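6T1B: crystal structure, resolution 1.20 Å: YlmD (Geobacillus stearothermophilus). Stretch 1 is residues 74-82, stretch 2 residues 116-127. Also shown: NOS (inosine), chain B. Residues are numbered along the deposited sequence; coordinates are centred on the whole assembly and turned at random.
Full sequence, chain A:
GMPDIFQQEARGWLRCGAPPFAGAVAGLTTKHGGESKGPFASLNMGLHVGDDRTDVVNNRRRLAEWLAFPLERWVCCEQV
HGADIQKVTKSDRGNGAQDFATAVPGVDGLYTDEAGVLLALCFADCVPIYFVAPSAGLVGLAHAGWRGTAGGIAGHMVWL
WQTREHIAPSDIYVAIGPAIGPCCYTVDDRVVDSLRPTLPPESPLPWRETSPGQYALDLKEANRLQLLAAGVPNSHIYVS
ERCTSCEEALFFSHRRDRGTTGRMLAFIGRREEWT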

# COMPACT_ATOMS: atom_id res chain seq x y z
N TRP A 74 12.49 4.60 -9.17
CA TRP A 74 11.27 4.54 -8.40
C TRP A 74 10.33 5.67 -8.83
O TRP A 74 10.79 6.73 -9.29
CB TRP A 74 11.53 4.71 -6.90
CG TRP A 74 12.44 3.73 -6.26
CD1 TRP A 74 13.25 2.79 -6.83
CD2 TRP A 74 12.62 3.63 -4.85
NE1 TRP A 74 13.93 2.10 -5.84
CE2 TRP A 74 13.57 2.61 -4.62
CE3 TRP A 74 12.07 4.29 -3.75
CZ2 TRP A 74 13.97 2.26 -3.33
CZ3 TRP A 74 12.50 3.95 -2.49
CH2 TRP A 74 13.42 2.94 -2.29
N VAL A 75 9.03 5.47 -8.61
CA VAL A 75 8.02 6.52 -8.79
C VAL A 75 7.16 6.57 -7.55
O VAL A 75 6.63 5.54 -7.13
CB VAL A 75 7.14 6.26 -10.02
CG1 VAL A 75 6.17 7.42 -10.19
CG2 VAL A 75 7.96 6.08 -11.27
N CYS A 76 7.03 7.76 -6.97
CA CYS A 76 6.26 8.01 -5.76
C CYS A 76 5.15 9.00 -6.08
O CYS A 76 5.20 9.74 -7.08
CB CYS A 76 7.18 8.59 -4.68
SG CYS A 76 8.52 7.47 -4.18
N CYS A 77 4.18 9.06 -5.18
CA CYS A 77 3.07 10.00 -5.30
C CYS A 77 2.81 10.72 -3.99
O CYS A 77 3.32 10.35 -2.93
CB CYS A 77 1.81 9.31 -5.82
SG CYS A 77 1.14 7.99 -4.80
N GLU A 78 2.03 11.79 -4.09
CA GLU A 78 1.85 12.69 -2.96
C GLU A 78 1.10 12.03 -1.82
O GLU A 78 1.34 12.37 -0.66
CB GLU A 78 1.08 13.93 -3.41
CG GLU A 78 0.99 14.98 -2.36
CD GLU A 78 0.25 16.23 -2.84
OE1 GLU A 78 0.15 17.20 -2.01
OE2 GLU A 78 -0.20 16.31 -4.00
N GLN A 79 0.16 11.14 -2.12
CA GLN A 79 -0.65 10.43 -1.12
C GLN A 79 -1.47 11.39 -0.27
O GLN A 79 -1.22 11.60 0.92
CB GLN A 79 0.21 9.48 -0.27
CG GLN A 79 0.86 8.39 -1.10
CD GLN A 79 1.68 7.40 -0.30
OE1 GLN A 79 2.84 7.14 -0.62
NE2 GLN A 79 1.06 6.78 0.70
N VAL A 80 -2.51 11.94 -0.90
CA VAL A 80 -3.36 12.94 -0.28
C VAL A 80 -4.59 12.38 0.41
O VAL A 80 -5.46 13.14 0.84
CB VAL A 80 -3.77 14.03 -1.30
CG1 VAL A 80 -2.53 14.72 -1.83
CG2 VAL A 80 -4.64 13.45 -2.42
N HIS A 81 -4.64 11.05 0.55
CA HIS A 81 -5.80 10.37 1.16
C HIS A 81 -7.08 10.55 0.37
O HIS A 81 -8.18 10.62 0.91
CB HIS A 81 -5.99 10.75 2.63
CG HIS A 81 -5.05 10.05 3.55
ND1 HIS A 81 -3.79 10.53 3.83
CD2 HIS A 81 -5.17 8.87 4.21
CE1 HIS A 81 -3.18 9.70 4.65
NE2 HIS A 81 -3.99 8.68 4.89
N GLY A 82 -6.93 10.65 -0.95
CA GLY A 82 -8.01 10.55 -1.86
C GLY A 82 -8.05 9.21 -2.58
O GLY A 82 -7.42 8.23 -2.17
N GLY A 116 11.11 -2.06 -15.18
CA GLY A 116 12.11 -1.06 -14.83
C GLY A 116 11.58 0.13 -14.06
O GLY A 116 12.29 1.13 -13.92
N VAL A 117 10.38 0.04 -13.51
CA VAL A 117 9.71 1.14 -12.83
C VAL A 117 9.21 0.59 -11.50
O VAL A 117 8.34 -0.28 -11.48
CB VAL A 117 8.53 1.67 -13.67
CG1 VAL A 117 7.79 2.75 -12.92
CG2 VAL A 117 9.04 2.17 -15.00
N LEU A 118 9.75 1.09 -10.39
CA LEU A 118 9.34 0.62 -9.07
C LEU A 118 8.33 1.59 -8.49
O LEU A 118 8.67 2.70 -8.11
CB LEU A 118 10.55 0.46 -8.14
CG LEU A 118 10.22 -0.34 -6.87
CD1 LEU A 118 10.06 -1.82 -7.16
CD2 LEU A 118 11.24 -0.09 -5.76
N LEU A 119 7.07 1.16 -8.38
CA LEU A 119 6.06 1.96 -7.71
C LEU A 119 6.35 1.89 -6.22
O LEU A 119 6.57 0.80 -5.69
CB LEU A 119 4.67 1.41 -8.01
CG LEU A 119 4.39 1.21 -9.51
CD1 LEU A 119 2.98 0.65 -9.65
CD2 LEU A 119 4.56 2.44 -10.31
N ALA A 120 6.30 3.02 -5.53
CA ALA A 120 6.76 3.09 -4.16
C ALA A 120 5.87 4.04 -3.38
O ALA A 120 5.87 5.25 -3.64
CB ALA A 120 8.23 3.53 -4.14
N LEU A 121 5.12 3.50 -2.40
CA LEU A 121 4.19 4.27 -1.58
C LEU A 121 4.47 4.01 -0.09
O LEU A 121 4.93 2.92 0.28
CB LEU A 121 2.73 3.92 -1.91
CG LEU A 121 2.13 4.61 -3.14
CD1 LEU A 121 2.61 4.16 -4.51
CD2 LEU A 121 0.60 4.50 -3.08
N CYS A 122 4.19 5.02 0.73
CA CYS A 122 4.51 4.98 2.15
C CYS A 122 3.31 4.62 2.99
O CYS A 122 2.19 5.07 2.69
CB CYS A 122 5.01 6.35 2.58
SG CYS A 122 6.69 6.74 2.04
N PHE A 123 3.55 3.88 4.09
CA PHE A 123 2.49 3.34 4.91
C PHE A 123 2.90 3.28 6.38
O PHE A 123 4.05 2.97 6.70
CB PHE A 123 2.15 1.91 4.48
CG PHE A 123 1.49 1.87 3.17
CD1 PHE A 123 0.11 2.00 3.09
CD2 PHE A 123 2.22 1.82 2.01
CE1 PHE A 123 -0.52 2.03 1.86
CE2 PHE A 123 1.58 1.86 0.77
CZ PHE A 123 0.21 1.97 0.71
N ALA A 124 1.94 3.49 7.28
CA ALA A 124 2.11 3.20 8.70
C ALA A 124 0.74 3.04 9.38
O ALA A 124 0.43 3.72 10.35
CB ALA A 124 2.94 4.27 9.39
N ASP A 125 -0.08 2.16 8.80
CA ASP A 125 -1.38 1.73 9.31
C ASP A 125 -2.36 1.57 8.13
O ASP A 125 -3.19 0.66 8.14
CB ASP A 125 -2.05 2.67 10.31
CG ASP A 125 -1.53 2.54 11.73
OD1 ASP A 125 -1.88 3.45 12.50
OD2 ASP A 125 -0.84 1.54 12.11
N CYS A 126 -2.30 2.45 7.14
CA CYS A 126 -3.26 2.41 6.04
C CYS A 126 -3.02 1.17 5.20
O CYS A 126 -1.95 0.57 5.23
CB CYS A 126 -3.16 3.68 5.22
SG CYS A 126 -3.68 5.17 6.12
N VAL A 127 -4.02 0.79 4.42
CA VAL A 127 -3.95 -0.47 3.69
C VAL A 127 -3.15 -0.34 2.40
O VAL A 127 -3.50 0.46 1.52
CB VAL A 127 -5.36 -1.00 3.37
CG1 VAL A 127 -5.24 -2.35 2.66
CG2 VAL A 127 -6.19 -1.10 4.62
N9 NOS B . 3.87 10.86 4.18
C4 NOS B . 4.23 10.49 2.94
N3 NOS B . 3.48 10.05 1.74
C2 NOS B . 4.19 9.76 0.53
N1 NOS B . 5.62 9.88 0.46
C6 NOS B . 6.39 10.29 1.57
O6 NOS B . 7.58 10.36 1.45
C5 NOS B . 5.60 10.60 2.86
N7 NOS B . 6.03 10.96 4.03
C8 NOS B . 5.00 11.14 4.84
C5' NOS B . 0.85 7.82 3.83
O5' NOS B . 0.42 6.72 4.63
C4' NOS B . 0.84 9.10 4.62
O4' NOS B . 2.21 9.45 4.93
C1' NOS B . 2.45 10.80 4.59
C2' NOS B . 1.41 11.19 3.55
O2' NOS B . 1.13 12.58 3.61
C3' NOS B . 0.21 10.32 3.93
O3' NOS B . -0.60 11.02 4.88
O HOH W 1 4.62 7.56 -2.78

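Residues 74-82 and 116-127 of YlmD lie side by side in one chain, at least 42 residues apart in sequence where they touch, and bury 541 Å² between them. In the backbone, W74 and V75 run parallel to the strand that includes L118-F123, with W74 beside L118 (CA-CA 4.4 Å) and V75 beside L119 (CA-CA 5.1 Å). V75 supplies both backbone hydrogen bonds, its N donating to L118 O (2.8 Å) and its O accepting from A120 N (3.0 Å), so that one residue straddles L119 in the way usual for parallel strands. CA-H...O contacts flank this pair: W74 CA lies 3.2 Å from L118 O, and C76 CA lies 3.5 Å from A120 O.

Beyond the strand pairing the backbones separate, and Q79 spans the gap. Its CB points toward the second stretch, and its extended chain (chi2 t) brings the amide to C122. There OE1 accepts from C122 N (2.9 Å, 169°) while NE2 donates to C122 O (2.9 Å, 161°); a carboxamide carries an acceptor and a donor together, and so matches both polar groups of one peptide-linked residue. Water 1 fills the space between, accepting from C77 N (2.9 Å) and lying within hydrogen-bonding distance of Q79 OE1 and A120 O (both 2.8 Å).

Apolar packing begins with W74 and L118, which share one face of the sheet. L118 CD2 sits over the five-membered ring of W74, 3.6 Å from its centroid and 16° off the normal, a CH-pi contact in which a methyl meets the pi cloud. A120, its CB directed toward the first stretch, meets two neighbours: its CB is 3.9 Å from W74 CE3 and 4.0 Å from C76 SG. V75 projects to the other face, shared with L119, and there its CG2 packs on V117 CG1 (3.7 Å). Further along, C77 SG rests against L121 CG at 3.9 Å. These are close contacts between buried side chains.

At the far end H81 and C126 have CA atoms 9.7 Å apart, but the imidazole reaches across to place NE2 3.7 Å from C126 SG. The sulfur lies at the ring edge, 80° off the normal, rather than over the face. Inosine O3' also lies near the plane of this ring, 2.9 Å from H81 CE1. The nucleoside touches both stretches: its O5' donates to C122 O (3.1 Å), the carbonyl that also receives Q79 NE2, and its C2 approaches Q79 OE1 to 3.2 Å.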